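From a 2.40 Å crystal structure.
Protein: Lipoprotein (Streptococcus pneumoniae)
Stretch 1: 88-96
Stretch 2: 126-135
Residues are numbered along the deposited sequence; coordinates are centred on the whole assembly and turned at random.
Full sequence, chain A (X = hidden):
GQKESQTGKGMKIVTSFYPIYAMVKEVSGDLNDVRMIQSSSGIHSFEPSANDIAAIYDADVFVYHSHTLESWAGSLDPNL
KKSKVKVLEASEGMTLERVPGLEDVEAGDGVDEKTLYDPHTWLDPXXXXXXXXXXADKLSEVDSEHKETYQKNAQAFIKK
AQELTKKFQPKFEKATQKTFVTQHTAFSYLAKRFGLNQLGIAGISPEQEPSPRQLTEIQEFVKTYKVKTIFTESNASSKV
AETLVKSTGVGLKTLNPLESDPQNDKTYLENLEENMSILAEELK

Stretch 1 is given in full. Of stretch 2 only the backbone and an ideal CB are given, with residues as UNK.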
# COMPACT_ATOMS: atom_id res chain seq x y z
N LEU A 88 -16.95 1.66 0.71
CA LEU A 88 -16.40 0.30 0.80
C LEU A 88 -14.98 0.25 1.39
O LEU A 88 -14.04 0.81 0.83
CB LEU A 88 -16.45 -0.39 -0.59
CG LEU A 88 -17.88 -0.50 -1.17
CD1 LEU A 88 -17.90 -1.09 -2.55
CD2 LEU A 88 -18.80 -1.32 -0.26
N GLU A 89 -14.85 -0.41 2.55
CA GLU A 89 -13.54 -0.61 3.20
C GLU A 89 -12.99 -1.92 2.66
O GLU A 89 -13.52 -2.99 2.96
CB GLU A 89 -13.66 -0.62 4.73
CG GLU A 89 -12.32 -0.48 5.49
CD GLU A 89 -12.34 -0.97 6.97
OE1 GLU A 89 -11.66 -0.39 7.82
OE2 GLU A 89 -13.03 -1.93 7.31
N ALA A 90 -11.94 -1.82 1.85
CA ALA A 90 -11.47 -2.93 1.02
C ALA A 90 -10.74 -3.98 1.80
O ALA A 90 -10.63 -5.12 1.35
CB ALA A 90 -10.62 -2.42 -0.14
N SER A 91 -10.24 -3.62 2.99
CA SER A 91 -9.56 -4.58 3.84
C SER A 91 -10.46 -5.05 4.97
O SER A 91 -9.98 -5.64 5.93
CB SER A 91 -8.29 -3.98 4.44
OG SER A 91 -8.57 -2.89 5.32
N GLU A 92 -11.75 -4.78 4.86
CA GLU A 92 -12.65 -5.04 5.97
C GLU A 92 -12.67 -6.53 6.31
O GLU A 92 -12.84 -7.37 5.44
CB GLU A 92 -14.03 -4.54 5.66
CG GLU A 92 -14.95 -4.45 6.87
CD GLU A 92 -16.39 -4.33 6.44
OE1 GLU A 92 -17.21 -3.85 7.24
OE2 GLU A 92 -16.68 -4.72 5.29
N GLY A 93 -12.47 -6.83 7.59
CA GLY A 93 -12.33 -8.20 8.05
C GLY A 93 -10.88 -8.66 8.14
O GLY A 93 -10.55 -9.46 9.02
N MSE A 94 -10.03 -8.18 7.23
CA MSE A 94 -8.60 -8.57 7.23
C MSE A 94 -7.88 -8.22 8.51
O MSE A 94 -7.92 -7.08 8.96
CB MSE A 94 -7.85 -7.91 6.08
CG MSE A 94 -8.23 -8.44 4.72
SE MSE A 94 -7.12 -7.57 3.42
CE MSE A 94 -5.35 -8.03 4.09
N THR A 95 -7.22 -9.21 9.08
CA THR A 95 -6.64 -9.08 10.41
C THR A 95 -5.27 -8.41 10.28
O THR A 95 -4.39 -8.95 9.62
CB THR A 95 -6.58 -10.47 11.15
OG1 THR A 95 -5.24 -10.87 11.40
CG2 THR A 95 -7.27 -11.56 10.33
N LEU A 96 -5.12 -7.23 10.90
CA LEU A 96 -3.87 -6.44 10.84
C LEU A 96 -2.98 -6.61 12.08
O LEU A 96 -3.47 -6.66 13.21
CB LEU A 96 -4.15 -4.94 10.65
CG LEU A 96 -5.10 -4.35 9.59
CD1 LEU A 96 -5.29 -2.87 9.83
CD2 LEU A 96 -4.62 -4.59 8.17
N UNK A 126 0.16 -12.25 -1.13
CA UNK A 126 -1.06 -12.90 -0.62
C UNK A 126 -2.17 -11.95 -0.18
O UNK A 126 -3.35 -12.18 -0.47
CB UNK A 126 -0.69 -13.79 0.57
N UNK A 127 -1.78 -10.89 0.53
CA UNK A 127 -2.71 -9.96 1.16
C UNK A 127 -3.23 -8.94 0.18
O UNK A 127 -4.35 -8.44 0.34
CB UNK A 127 -2.04 -9.25 2.34
N UNK A 128 -2.45 -8.61 -0.84
CA UNK A 128 -3.02 -7.85 -1.91
C UNK A 128 -4.14 -8.74 -2.46
O UNK A 128 -5.28 -8.30 -2.57
CB UNK A 128 -1.98 -7.47 -2.97
N UNK A 129 -3.82 -10.00 -2.73
CA UNK A 129 -4.80 -10.98 -3.20
C UNK A 129 -6.12 -10.98 -2.45
O UNK A 129 -7.17 -10.78 -3.06
CB UNK A 129 -4.19 -12.38 -3.12
N UNK A 130 -6.06 -11.19 -1.14
CA UNK A 130 -7.29 -11.20 -0.34
C UNK A 130 -8.11 -9.90 -0.42
O UNK A 130 -9.35 -9.94 -0.28
CB UNK A 130 -6.93 -11.47 1.12
N UNK A 131 -7.43 -8.79 -0.67
CA UNK A 131 -8.08 -7.49 -0.69
C UNK A 131 -8.77 -7.24 -2.01
O UNK A 131 -9.80 -6.56 -2.05
CB UNK A 131 -7.07 -6.38 -0.41
N UNK A 132 -8.20 -7.81 -3.08
CA UNK A 132 -8.82 -7.89 -4.41
C UNK A 132 -10.17 -8.58 -4.36
O UNK A 132 -11.15 -8.08 -4.92
CB UNK A 132 -7.90 -8.63 -5.38
N UNK A 133 -10.21 -9.74 -3.69
CA UNK A 133 -11.43 -10.52 -3.44
C UNK A 133 -12.54 -9.70 -2.76
O UNK A 133 -13.63 -9.55 -3.32
CB UNK A 133 -11.09 -11.73 -2.57
N UNK A 134 -12.24 -9.20 -1.57
CA UNK A 134 -13.17 -8.35 -0.83
C UNK A 134 -13.75 -7.30 -1.76
O UNK A 134 -14.95 -7.06 -1.77
CB UNK A 134 -12.48 -7.69 0.36
N UNK A 135 -12.88 -6.70 -2.57
CA UNK A 135 -13.30 -5.66 -3.49
C UNK A 135 -14.35 -6.20 -4.44
O UNK A 135 -15.46 -5.64 -4.54
CB UNK A 135 -12.10 -5.11 -4.27

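Stretch 2 is helical throughout, and stretch 1 crosses it as a strand end followed by two linked turns, type I from Glu89 to Glu92 and type II from Ser91 to Met94. The nearest CA pairs are Ala90 with 135 and Ser91 with 131; contacts run from 127 to 135.

Position 126 has nothing of stretch 1 within 5.5 Å of its ideal CB, so almost any helix-compatible residue would suit; it is Glu126.

At 127 CA-to-CB points toward stretch 1, and the ideal CB lies 3.9 Å from Met94 CE. A chain with an aliphatic stem would pack there, and a polar end could reach toward the carbonyl of Thr95. The residue is Lys127: its CB lies 3.9 Å from Met94 CE, while NZ and Thr95 O, 4.4 Å apart, are bridged by a water that accepts from NZ and donates to Thr95 O, both at 2.8 Å.

128 and 132 point away from stretch 1, which sets no limit on size or polarity there; any residue at home in a helix would do. They are Ala128 and Ala132. At 129 an ideal CB would sit 2.8 Å from O of residue 126, a clash that favours glycine, and Gly129 is found.

The CB at 130 points toward stretch 1, 4.5 Å from Met94 SE, beside space that could take a long or polar chain. Glu130 makes a slight contact, CG to Met94 CE at 4.2 Å.

Position 131 points sideways, its ideal CB 4.0 Å from Met94 SE and 4.2 Å from Ala90 O. The nearby SE suits a flexible aliphatic stem, so leucine or methionine would fit, and a longer glutamine or glutamate would if its polar end ran past Ala90 O to partners beyond. In Glu131, the extended chain (chi1 and chi2 both t) passes Ala90, with CG 3.1 Å from Ala90 O and OE2 3.4 Å from Ala90 CB. These are packing contacts; OE2 is hydrogen-bonded elsewhere in the structure.

Position 133 points sideways with no neighbour from stretch 1 near its CB; many residues would do, and Gln133 leads its end away.

At 134 CA-to-CB points toward the turns, with the ideal CB 3.3 Å from Ala90 O. Beyond the carbonyls, Met94 CG lies 6.1 Å from the ideal CB, within reach of an apolar chain such as leucine, isoleucine or methionine. Ile134 (chi1 m, chi2 t) sends CD1 to 3.6 Å from Met94 CG, 3.1 Å from Ala90 O and 3.6 Å from Glu92 O, lying against both turns.

Position 135 points sideways, its ideal CB 5.1 Å from Ala90 CB, a gap suited to a medium apolar residue. Ile135 narrows it, CG1 meeting Ala90 CB at 3.6 Å. No direct hydrogen bond joins the stretches.

Stretch 2 126-135: EKAGEEAQII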
# COMPACT_ATOMS: atom_id res chain seq x y z
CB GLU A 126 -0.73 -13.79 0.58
CG GLU A 126 -0.24 -15.18 0.24
CD GLU A 126 -0.89 -16.23 1.11
OE1 GLU A 126 -2.14 -16.21 1.23
OE2 GLU A 126 -0.15 -17.06 1.68
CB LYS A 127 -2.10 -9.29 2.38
CG LYS A 127 -1.84 -10.29 3.53
CD LYS A 127 -1.27 -9.62 4.75
CE LYS A 127 -0.93 -10.60 5.84
NZ LYS A 127 -2.15 -11.13 6.50
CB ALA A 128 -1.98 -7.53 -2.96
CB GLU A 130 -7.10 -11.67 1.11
CG GLU A 130 -5.75 -11.48 1.76
CD GLU A 130 -5.48 -12.57 2.83
OE1 GLU A 130 -4.60 -13.45 2.60
OE2 GLU A 130 -6.20 -12.57 3.87
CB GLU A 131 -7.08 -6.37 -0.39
CG GLU A 131 -7.75 -5.14 0.17
CD GLU A 131 -6.80 -4.02 0.42
OE1 GLU A 131 -5.62 -4.28 0.72
OE2 GLU A 131 -7.23 -2.85 0.33
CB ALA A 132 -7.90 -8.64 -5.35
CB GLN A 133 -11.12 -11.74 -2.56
CG GLN A 133 -10.99 -13.04 -3.29
CD GLN A 133 -12.33 -13.72 -3.47
OE1 GLN A 133 -13.15 -13.29 -4.27
NE2 GLN A 133 -12.57 -14.79 -2.70
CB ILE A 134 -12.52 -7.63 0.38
CG1 ILE A 134 -11.83 -8.65 1.30
CG2 ILE A 134 -13.58 -6.82 1.12
CD1 ILE A 134 -10.95 -8.06 2.42
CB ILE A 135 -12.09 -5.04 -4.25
CG1 ILE A 135 -11.28 -4.14 -3.29
CG2 ILE A 135 -12.54 -4.29 -5.50
CD1 ILE A 135 -10.01 -3.52 -3.88
O HOH W 1 -4.35 -9.37 6.86
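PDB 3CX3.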